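Local coordinates for leucyl-trna synthetase (Plasmodium falciparum, PDB 5FOC), which probably attaches leucine to its cognate tRNA as a full-length enzyme, the part described here being the editing domain, which probably deacylates mischarged tRNA, at residues E103-K108 against M170-I175; N188-L193 against V212-K217. The protein carries 2 engineered substitutions. All coordinates share one frame; numbering follows the deposited sequence.

Overall arrangement
Both contacts belong to the editing domain of this class I synthetase, and together they illustrate how small side-chain contacts join elements of a fold: contact 1 pairs two helices, and contact 2 sets helix 190-195 against the residues leading into strand 216-219. The centres of contact 1 and contact 2 are about 16 Å apart, on the same side of the chain's centre, with contact 1 further out. Along the chain they come in series. Helix 172-178, strand 181-185 and helix 190-195 follow one another, so contact 1 leads through a sheet strand to contact 2. The contacts touch through F213, whose CZ lies 3.4 Å from K172 CG and whose CD2 lies 3.9 Å from I175 CG2, making one continuous packed region.

Contact 1: E103-K108 against M170-I175; sequences EDLKNK and MTKEEI
L105 and K172 meet through two differently shaped chains. In L105, CG stands opposite the carbonyl carbon and beside the backbone N (chi1 -60°), sending both methyls from helix 103-109 toward the start of helix 172-178. K172 starts out toward L105, but a bend at chi3 (-90°) turns its ammonium end aside, leaving the aliphatic part to do the touching. The two side chains cross at a slant, and the methyl CD1 of L105 lies over the lysine methylenes, 4.0 Å from K172 CB and 4.1 Å from K172 CD. The other methyl, L105 CD2, comes only to 4.3 Å from E173 OE1, a loose approach to the carboxylate. Between 103-108 and 170-175, L105 carries the first segment's whole share of the contact, and its CA is 7.4 Å from that of E173. One residue further along the second helix, I176 is touched by both L105 and K108.

The lysine end has polar partners of its own. K172 NZ forms a salt bridge with E102, directly before the first segment, and a weak hydrogen bond to the carbonyl of D97.

The start of the second helix is fixed by a capping box. E174 N donates to T171 OG1 over 3.1 Å, while T171 N returns a bond of 3.0 Å to E174 OE1, reached from above the carboxylate plane.

Leucine and lysine therefore divide the work: the leucine methyl packs on the lysine methylenes, while the ammonium group turns aside to E102. Because K172 is buried, this pairing with E102 would be expected to keep its ammonium group protonated and to tie helix 172-178 to the residue that precedes helix 103-109.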
ATOM      1  N   GLU A 103      15.539  21.446 -17.719  1.00 29.63           N
ATOM      2  CA  GLU A 103      15.911  21.862 -16.392  1.00 27.81           C
ATOM      3  C   GLU A 103      14.756  22.456 -15.593  1.00 30.24           C
ATOM      4  O   GLU A 103      14.692  22.244 -14.389  1.00 32.84           O
ATOM      5  CB  GLU A 103      17.092  22.849 -16.397  1.00 32.68           C
ATOM      6  CG  GLU A 103      17.892  22.795 -15.106  1.00 41.15           C
ATOM      7  CD  GLU A 103      18.861  21.610 -14.995  1.00 42.17           C
ATOM      8  OE1 GLU A 103      19.117  20.860 -15.995  1.00 63.58           O
ATOM      9  OE2 GLU A 103      19.392  21.449 -13.858  1.00 52.54           O
ATOM     10  N   ASP A 104      13.868  23.202 -16.249  1.00 32.26           N
ATOM     11  CA  ASP A 104      12.680  23.779 -15.574  1.00 36.99           C
ATOM     12  C   ASP A 104      11.787  22.675 -14.990  1.00 33.25           C
ATOM     13  O   ASP A 104      11.260  22.832 -13.874  1.00 33.03           O
ATOM     14  CB  ASP A 104      11.868  24.715 -16.505  1.00 38.42           C
ATOM     15  CG  ASP A 104      12.592  26.063 -16.819  1.00 42.17           C
ATOM     16  OD1 ASP A 104      13.442  26.541 -16.023  1.00 51.18           O
ATOM     17  OD2 ASP A 104      12.283  26.656 -17.875  1.00 51.13           O
ATOM     18  N   LEU A 105      11.658  21.562 -15.726  1.00 29.96           N
ATOM     19  CA  LEU A 105      10.946  20.370 -15.251  1.00 26.88           C
ATOM     20  C   LEU A 105      11.606  19.794 -14.002  1.00 25.35           C
ATOM     21  O   LEU A 105      10.920  19.508 -13.019  1.00 28.30           O
ATOM     22  CB  LEU A 105      10.891  19.270 -16.318  1.00 27.34           C
ATOM     23  CG  LEU A 105      10.204  19.586 -17.642  1.00 34.96           C
ATOM     24  CD1 LEU A 105      10.017  18.306 -18.457  1.00 34.16           C
ATOM     25  CD2 LEU A 105       8.858  20.259 -17.444  1.00 42.31           C
ATOM     26  N   LYS A 106      12.931  19.629 -14.068  1.00 24.77           N
ATOM     27  CA  LYS A 106      13.705  19.141 -12.962  1.00 24.35           C
ATOM     28  C   LYS A 106      13.462  20.057 -11.766  1.00 26.32           C
ATOM     29  O   LYS A 106      13.093  19.567 -10.706  1.00 28.96           O
ATOM     30  CB  LYS A 106      15.198  19.069 -13.308  1.00 28.05           C
ATOM     31  CG  LYS A 106      16.085  18.522 -12.187  1.00 29.90           C
ATOM     32  CD  LYS A 106      17.553  18.900 -12.380  1.00 34.23           C
ATOM     33  CE  LYS A 106      18.272  17.947 -13.290  1.00 40.36           C
ATOM     34  NZ  LYS A 106      19.706  18.332 -13.370  1.00 46.16           N
ATOM     35  N   ASN A 107      13.643  21.377 -11.942  1.00 23.24           N
ATOM     36  CA  ASN A 107      13.443  22.338 -10.862  1.00 24.42           C
ATOM     37  C   ASN A 107      12.023  22.341 -10.260  1.00 27.29           C
ATOM     38  O   ASN A 107      11.843  22.693  -9.089  1.00 31.25           O
ATOM     39  CB  ASN A 107      13.772  23.759 -11.353  1.00 29.17           C
ATOM     40  CG  ASN A 107      15.259  23.998 -11.578  1.00 26.89           C
ATOM     41  OD1 ASN A 107      16.109  23.220 -11.150  1.00 31.35           O
ATOM     42  ND2 ASN A 107      15.578  25.088 -12.298  1.00 28.87           N
ATOM     43  N   LYS A 108      11.028  21.963 -11.071  1.00 24.82           N
ATOM     44  CA  LYS A 108       9.645  21.860 -10.628  1.00 28.39           C
ATOM     45  C   LYS A 108       9.415  20.599  -9.782  1.00 23.83           C
ATOM     46  O   LYS A 108       8.685  20.633  -8.791  1.00 25.14           O
ATOM     47  CB  LYS A 108       8.701  21.870 -11.841  1.00 28.82           C
ATOM     48  CG  LYS A 108       7.207  21.917 -11.531  1.00 36.67           C
ATOM     49  CD  LYS A 108       6.373  21.867 -12.817  1.00 41.91           C
ATOM     50  CE  LYS A 108       4.925  22.355 -12.670  1.00 46.80           C
ATOM     51  NZ  LYS A 108       4.194  21.796 -11.500  1.00 48.10           N
ATOM     52  N   MET A 170       2.392  10.130 -23.520  1.00 26.24           N
ATOM     53  CA  MET A 170       2.472  11.548 -23.235  1.00 27.74           C
ATOM     54  C   MET A 170       3.915  11.970 -23.095  1.00 29.61           C
ATOM     55  O   MET A 170       4.749  11.192 -22.700  1.00 28.72           O
ATOM     56  CB  MET A 170       1.660  11.807 -21.963  1.00 25.97           C
ATOM     57  CG  MET A 170       0.172  11.630 -22.214  1.00 30.43           C
ATOM     58  SD  MET A 170      -0.866  11.475 -20.760  1.00 32.78           S
ATOM     59  CE  MET A 170      -0.390  12.966 -19.999  1.00 24.08           C
ATOM     60  N   THR A 171       4.205  13.236 -23.400  1.00 28.60           N
ATOM     61  CA  THR A 171       5.519  13.788 -23.145  1.00 28.36           C
ATOM     62  C   THR A 171       5.656  14.041 -21.624  1.00 26.18           C
ATOM     63  O   THR A 171       4.682  14.084 -20.849  1.00 27.28           O
ATOM     64  CB  THR A 171       5.738  15.125 -23.882  1.00 27.95           C
ATOM     65  OG1 THR A 171       4.836  16.116 -23.361  1.00 29.86           O
ATOM     66  CG2 THR A 171       5.517  14.955 -25.369  1.00 27.35           C
ATOM     67  N   LYS A 172       6.890  14.254 -21.222  1.00 29.33           N
ATOM     68  CA  LYS A 172       7.213  14.527 -19.845  1.00 26.08           C
ATOM     69  C   LYS A 172       6.398  15.726 -19.317  1.00 26.74           C
ATOM     70  O   LYS A 172       5.783  15.666 -18.239  1.00 26.76           O
ATOM     71  CB  LYS A 172       8.714  14.776 -19.718  1.00 31.77           C
ATOM     72  CG  LYS A 172       9.337  14.163 -18.499  1.00 36.23           C
ATOM     73  CD  LYS A 172      10.865  14.274 -18.511  1.00 32.61           C
ATOM     74  CE  LYS A 172      11.533  13.084 -19.189  1.00 34.24           C
ATOM     75  NZ  LYS A 172      13.012  13.198 -19.207  1.00 32.13           N
ATOM     76  N   GLU A 173       6.353  16.773 -20.133  1.00 26.61           N
ATOM     77  CA  GLU A 173       5.630  17.980 -19.806  1.00 29.18           C
ATOM     78  C   GLU A 173       4.143  17.682 -19.667  1.00 22.78           C
ATOM     79  O   GLU A 173       3.524  18.106 -18.673  1.00 25.74           O
ATOM     80  CB  GLU A 173       5.897  19.041 -20.856  1.00 33.74           C
ATOM     81  CG  GLU A 173       5.379  20.411 -20.511  1.00 39.34           C
ATOM     82  CD  GLU A 173       6.099  21.476 -21.314  1.00 51.99           C
ATOM     83  OE1 GLU A 173       7.348  21.565 -21.200  1.00 65.57           O
ATOM     84  OE2 GLU A 173       5.424  22.199 -22.076  1.00 63.35           O
ATOM     85  N   GLU A 174       3.584  16.921 -20.637  1.00 23.45           N
ATOM     86  CA  GLU A 174       2.182  16.536 -20.584  1.00 24.34           C
ATOM     87  C   GLU A 174       1.857  15.746 -19.315  1.00 20.81           C
ATOM     88  O   GLU A 174       0.829  15.972 -18.719  1.00 24.26           O
ATOM     89  CB  GLU A 174       1.757  15.765 -21.839  1.00 25.82           C
ATOM     90  CG  GLU A 174       1.641  16.665 -23.054  1.00 25.44           C
ATOM     91  CD  GLU A 174       1.479  15.898 -24.346  1.00 33.71           C
ATOM     92  OE1 GLU A 174       1.709  14.639 -24.381  1.00 34.93           O
ATOM     93  OE2 GLU A 174       1.122  16.583 -25.342  1.00 41.24           O
ATOM     94  N   ILE A 175       2.729  14.838 -18.905  1.00 21.71           N
ATOM     95  CA  ILE A 175       2.518  14.035 -17.673  1.00 21.13           C
ATOM     96  C   ILE A 175       2.495  14.929 -16.425  1.00 20.76           C
ATOM     97  O   ILE A 175       1.586  14.829 -15.584  1.00 22.10           O
ATOM     98  CB  ILE A 175       3.591  12.932 -17.495  1.00 20.41           C
ATOM     99  CG1 ILE A 175       3.438  11.932 -18.660  1.00 20.78           C
ATOM    100  CG2 ILE A 175       3.464  12.174 -16.173  1.00 24.79           C
ATOM    101  CD1 ILE A 175       4.571  10.935 -18.801  1.00 27.49           C
TER

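Contact 2: N188-L193 against V212-K217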
ATOM      1  N   ASN A 188       6.876  -4.522 -10.945  1.00 23.68           N
ATOM      2  CA  ASN A 188       5.863  -5.490 -11.438  1.00 24.64           C
ATOM      3  C   ASN A 188       4.568  -4.843 -11.887  1.00 25.34           C
ATOM      4  O   ASN A 188       3.982  -5.228 -12.878  1.00 26.81           O
ATOM      5  CB  ASN A 188       5.532  -6.519 -10.356  1.00 27.05           C
ATOM      6  CG  ASN A 188       4.422  -7.456 -10.761  1.00 22.94           C
ATOM      7  OD1 ASN A 188       4.669  -8.365 -11.618  1.00 29.75           O
ATOM      8  ND2 ASN A 188       3.228  -7.293 -10.235  1.00 24.32           N
ATOM      9  N   SER A 189       4.071  -3.877 -11.121  1.00 23.25           N
ATOM     10  CA  SER A 189       2.773  -3.286 -11.436  1.00 23.07           C
ATOM     11  C   SER A 189       2.771  -2.300 -12.599  1.00 22.13           C
ATOM     12  O   SER A 189       1.725  -1.971 -13.099  1.00 24.16           O
ATOM     13  CB  SER A 189       2.170  -2.631 -10.191  1.00 19.00           C
ATOM     14  OG  SER A 189       2.935  -1.518  -9.786  1.00 24.08           O
ATOM     15  N   LEU A 190       3.921  -1.807 -13.025  1.00 22.10           N
ATOM     16  CA  LEU A 190       3.952  -0.583 -13.837  1.00 23.95           C
ATOM     17  C   LEU A 190       3.212  -0.673 -15.157  1.00 21.54           C
ATOM     18  O   LEU A 190       2.296   0.088 -15.431  1.00 21.26           O
ATOM     19  CB  LEU A 190       5.382  -0.106 -14.043  1.00 23.80           C
ATOM     20  CG  LEU A 190       6.098   0.495 -12.805  1.00 22.73           C
ATOM     21  CD1 LEU A 190       7.559   0.711 -13.136  1.00 26.13           C
ATOM     22  CD2 LEU A 190       5.468   1.803 -12.287  1.00 22.75           C
ATOM     23  N   TYR A 191       3.513  -1.717 -15.952  1.00 24.75           N
ATOM     24  CA  TYR A 191       2.879  -1.734 -17.224  1.00 25.22           C
ATOM     25  C   TYR A 191       1.411  -2.130 -17.112  1.00 26.00           C
ATOM     26  O   TYR A 191       0.613  -1.679 -17.927  1.00 31.52           O
ATOM     27  CB  TYR A 191       3.639  -2.616 -18.161  1.00 25.92           C
ATOM     28  CG  TYR A 191       5.024  -2.196 -18.478  1.00 28.23           C
ATOM     29  CD1 TYR A 191       5.272  -0.977 -19.074  1.00 35.84           C
ATOM     30  CD2 TYR A 191       6.098  -3.064 -18.301  1.00 37.65           C
ATOM     31  CE1 TYR A 191       6.564  -0.582 -19.408  1.00 37.17           C
ATOM     32  CE2 TYR A 191       7.398  -2.689 -18.644  1.00 40.33           C
ATOM     33  CZ  TYR A 191       7.621  -1.443 -19.202  1.00 40.17           C
ATOM     34  OH  TYR A 191       8.893  -1.037 -19.551  1.00 50.03           O
ATOM     35  N   ASN A 192       1.075  -2.937 -16.106  1.00 27.09           N
ATOM     36  CA  ASN A 192      -0.331  -3.263 -15.782  1.00 29.72           C
ATOM     37  C   ASN A 192      -1.109  -2.005 -15.440  1.00 24.15           C
ATOM     38  O   ASN A 192      -2.205  -1.758 -15.863  1.00 27.34           O
ATOM     39  CB  ASN A 192      -0.414  -4.293 -14.641  1.00 30.86           C
ATOM     40  CG  ASN A 192       0.315  -5.618 -14.959  1.00 39.14           C
ATOM     41  OD1 ASN A 192       1.235  -6.058 -14.212  1.00 47.94           O
ATOM     42  ND2 ASN A 192      -0.081  -6.255 -16.045  1.00 27.18           N
ATOM     43  N   LEU A 193      -0.484  -1.153 -14.619  1.00 25.03           N
ATOM     44  CA  LEU A 193      -1.137   0.116 -14.340  1.00 23.48           C
ATOM     45  C   LEU A 193      -1.377   0.967 -15.600  1.00 24.42           C
ATOM     46  O   LEU A 193      -2.455   1.555 -15.760  1.00 26.16           O
ATOM     47  CB  LEU A 193      -0.333   0.920 -13.313  1.00 20.51           C
ATOM     48  CG  LEU A 193      -0.249   0.342 -11.891  1.00 21.66           C
ATOM     49  CD1 LEU A 193       0.833   1.073 -11.073  1.00 20.58           C
ATOM     50  CD2 LEU A 193      -1.608   0.337 -11.217  1.00 21.72           C
ATOM     51  N   VAL A 212       8.137   4.243 -19.017  1.00 32.25           N
ATOM     52  CA  VAL A 212       7.343   4.843 -17.943  1.00 25.08           C
ATOM     53  C   VAL A 212       8.239   5.974 -17.383  1.00 26.74           C
ATOM     54  O   VAL A 212       9.469   5.830 -17.284  1.00 29.62           O
ATOM     55  CB  VAL A 212       6.992   3.779 -16.869  1.00 28.96           C
ATOM     56  CG1 VAL A 212       6.372   4.393 -15.640  1.00 30.86           C
ATOM     57  CG2 VAL A 212       6.036   2.740 -17.422  1.00 33.03           C
ATOM     58  N   PHE A 213       7.631   7.100 -17.034  1.00 25.66           N
ATOM     59  CA  PHE A 213       8.372   8.223 -16.414  1.00 24.98           C
ATOM     60  C   PHE A 213       8.621   7.935 -14.949  1.00 24.13           C
ATOM     61  O   PHE A 213       7.661   7.875 -14.194  1.00 26.74           O
ATOM     62  CB  PHE A 213       7.545   9.491 -16.602  1.00 22.81           C
ATOM     63  CG  PHE A 213       8.185  10.771 -16.134  1.00 23.96           C
ATOM     64  CD1 PHE A 213       9.565  10.958 -15.976  1.00 25.73           C
ATOM     65  CD2 PHE A 213       7.354  11.833 -15.897  1.00 26.93           C
ATOM     66  CE1 PHE A 213      10.077  12.169 -15.502  1.00 25.56           C
ATOM     67  CE2 PHE A 213       7.863  13.060 -15.437  1.00 29.46           C
ATOM     68  CZ  PHE A 213       9.216  13.220 -15.267  1.00 27.48           C
ATOM     69  N   ILE A 214       9.884   7.718 -14.562  1.00 22.04           N
ATOM     70  CA  ILE A 214      10.199   7.343 -13.180  1.00 20.68           C
ATOM     71  C   ILE A 214      10.817   8.551 -12.464  1.00 21.24           C
ATOM     72  O   ILE A 214      11.876   9.016 -12.847  1.00 23.87           O
ATOM     73  CB  ILE A 214      11.155   6.147 -13.065  1.00 21.12           C
ATOM     74  CG1 ILE A 214      10.568   4.894 -13.810  1.00 20.94           C
ATOM     75  CG2 ILE A 214      11.432   5.773 -11.613  1.00 20.54           C
ATOM     76  CD1 ILE A 214       9.167   4.519 -13.355  1.00 24.75           C
ATOM     77  N   LEU A 215      10.168   8.983 -11.394  1.00 19.78           N
ATOM     78  CA  LEU A 215      10.706  10.055 -10.600  1.00 19.64           C
ATOM     79  C   LEU A 215      11.788   9.635  -9.632  1.00 19.60           C
ATOM     80  O   LEU A 215      12.637  10.441  -9.272  1.00 22.37           O
ATOM     81  CB  LEU A 215       9.575  10.651  -9.795  1.00 22.14           C
ATOM     82  CG  LEU A 215       8.348  11.167 -10.546  1.00 21.46           C
ATOM     83  CD1 LEU A 215       7.352  11.813  -9.588  1.00 23.15           C
ATOM     84  CD2 LEU A 215       8.681  12.105 -11.678  1.00 27.93           C
ATOM     85  N   ASN A 216      11.696   8.417  -9.130  1.00 20.45           N
ATOM     86  CA  ASN A 216      12.641   7.858  -8.203  1.00 19.58           C
ATOM     87  C   ASN A 216      12.380   6.366  -8.029  1.00 19.37           C
ATOM     88  O   ASN A 216      11.301   5.856  -8.367  1.00 22.66           O
ATOM     89  CB  ASN A 216      12.548   8.598  -6.820  1.00 20.70           C
ATOM     90  CG  ASN A 216      13.888   8.878  -6.227  1.00 22.85           C
ATOM     91  OD1 ASN A 216      14.860   8.189  -6.476  1.00 27.26           O
ATOM     92  ND2 ASN A 216      13.948   9.978  -5.406  1.00 24.69           N
ATOM     93  N   LYS A 217      13.380   5.708  -7.452  1.00 22.16           N
ATOM     94  CA  LYS A 217      13.337   4.295  -7.109  1.00 21.83           C
ATOM     95  C   LYS A 217      13.973   4.191  -5.723  1.00 23.43           C
ATOM     96  O   LYS A 217      15.137   4.557  -5.547  1.00 25.03           O
ATOM     97  CB  LYS A 217      14.096   3.477  -8.162  1.00 25.37           C
ATOM     98  CG  LYS A 217      14.183   2.032  -7.828  1.00 25.84           C
ATOM     99  CD  LYS A 217      14.974   1.275  -8.874  1.00 28.74           C
ATOM    100  CE  LYS A 217      16.456   1.310  -8.585  1.00 33.28           C
ATOM    101  NZ  LYS A 217      17.155   0.493  -9.625  1.00 40.28           N
TER
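L190 and V212 mark the closest approach of the two backbones, their CA atoms 7.6 Å apart. Segment 188-193 winds into helix 190-195, with L193 N bonded to S189 O at 2.8 Å, whereas 212-217 runs largely extended into strand 216-219, interrupted by a helical-type backbone at L215.

Three apolar pairs bridge the two segments. L190 spreads its branches over two residues: CD1 comes within 4.1 Å of I214 CD1, and CD2 within 4.3 Å of V212 CG1. The methyls of V212 are likewise shared between neighbours. With CG1 anti to the backbone N (chi1 171°), that branch is offered to L190, while CG2 approaches the Y191 ring at a slant, 3.9 Å from CE1. Y191 is exposed, whereas L190 and V212 are buried.

On the extended segment F213 has a different environment: its ring packs on K172, I175 and I176 of helix 172-178, and L215 CD2 lies 3.8 Å above one face, displaced from the ring centre. The T150 hydroxyl is hydrogen-bonded to the F213 carbonyl, and the T96 hydroxyl to the I214 amide, so backbone groups flanking the apolar pairs are satisfied by residues of the same chain.

The contact itself is thus purely hydrophobic: branched methyls and one aromatic ring, met obliquely, hold the helix against the segment entering strand 216-219, while the hydrogen bonds lie within each segment or to the surrounding fold.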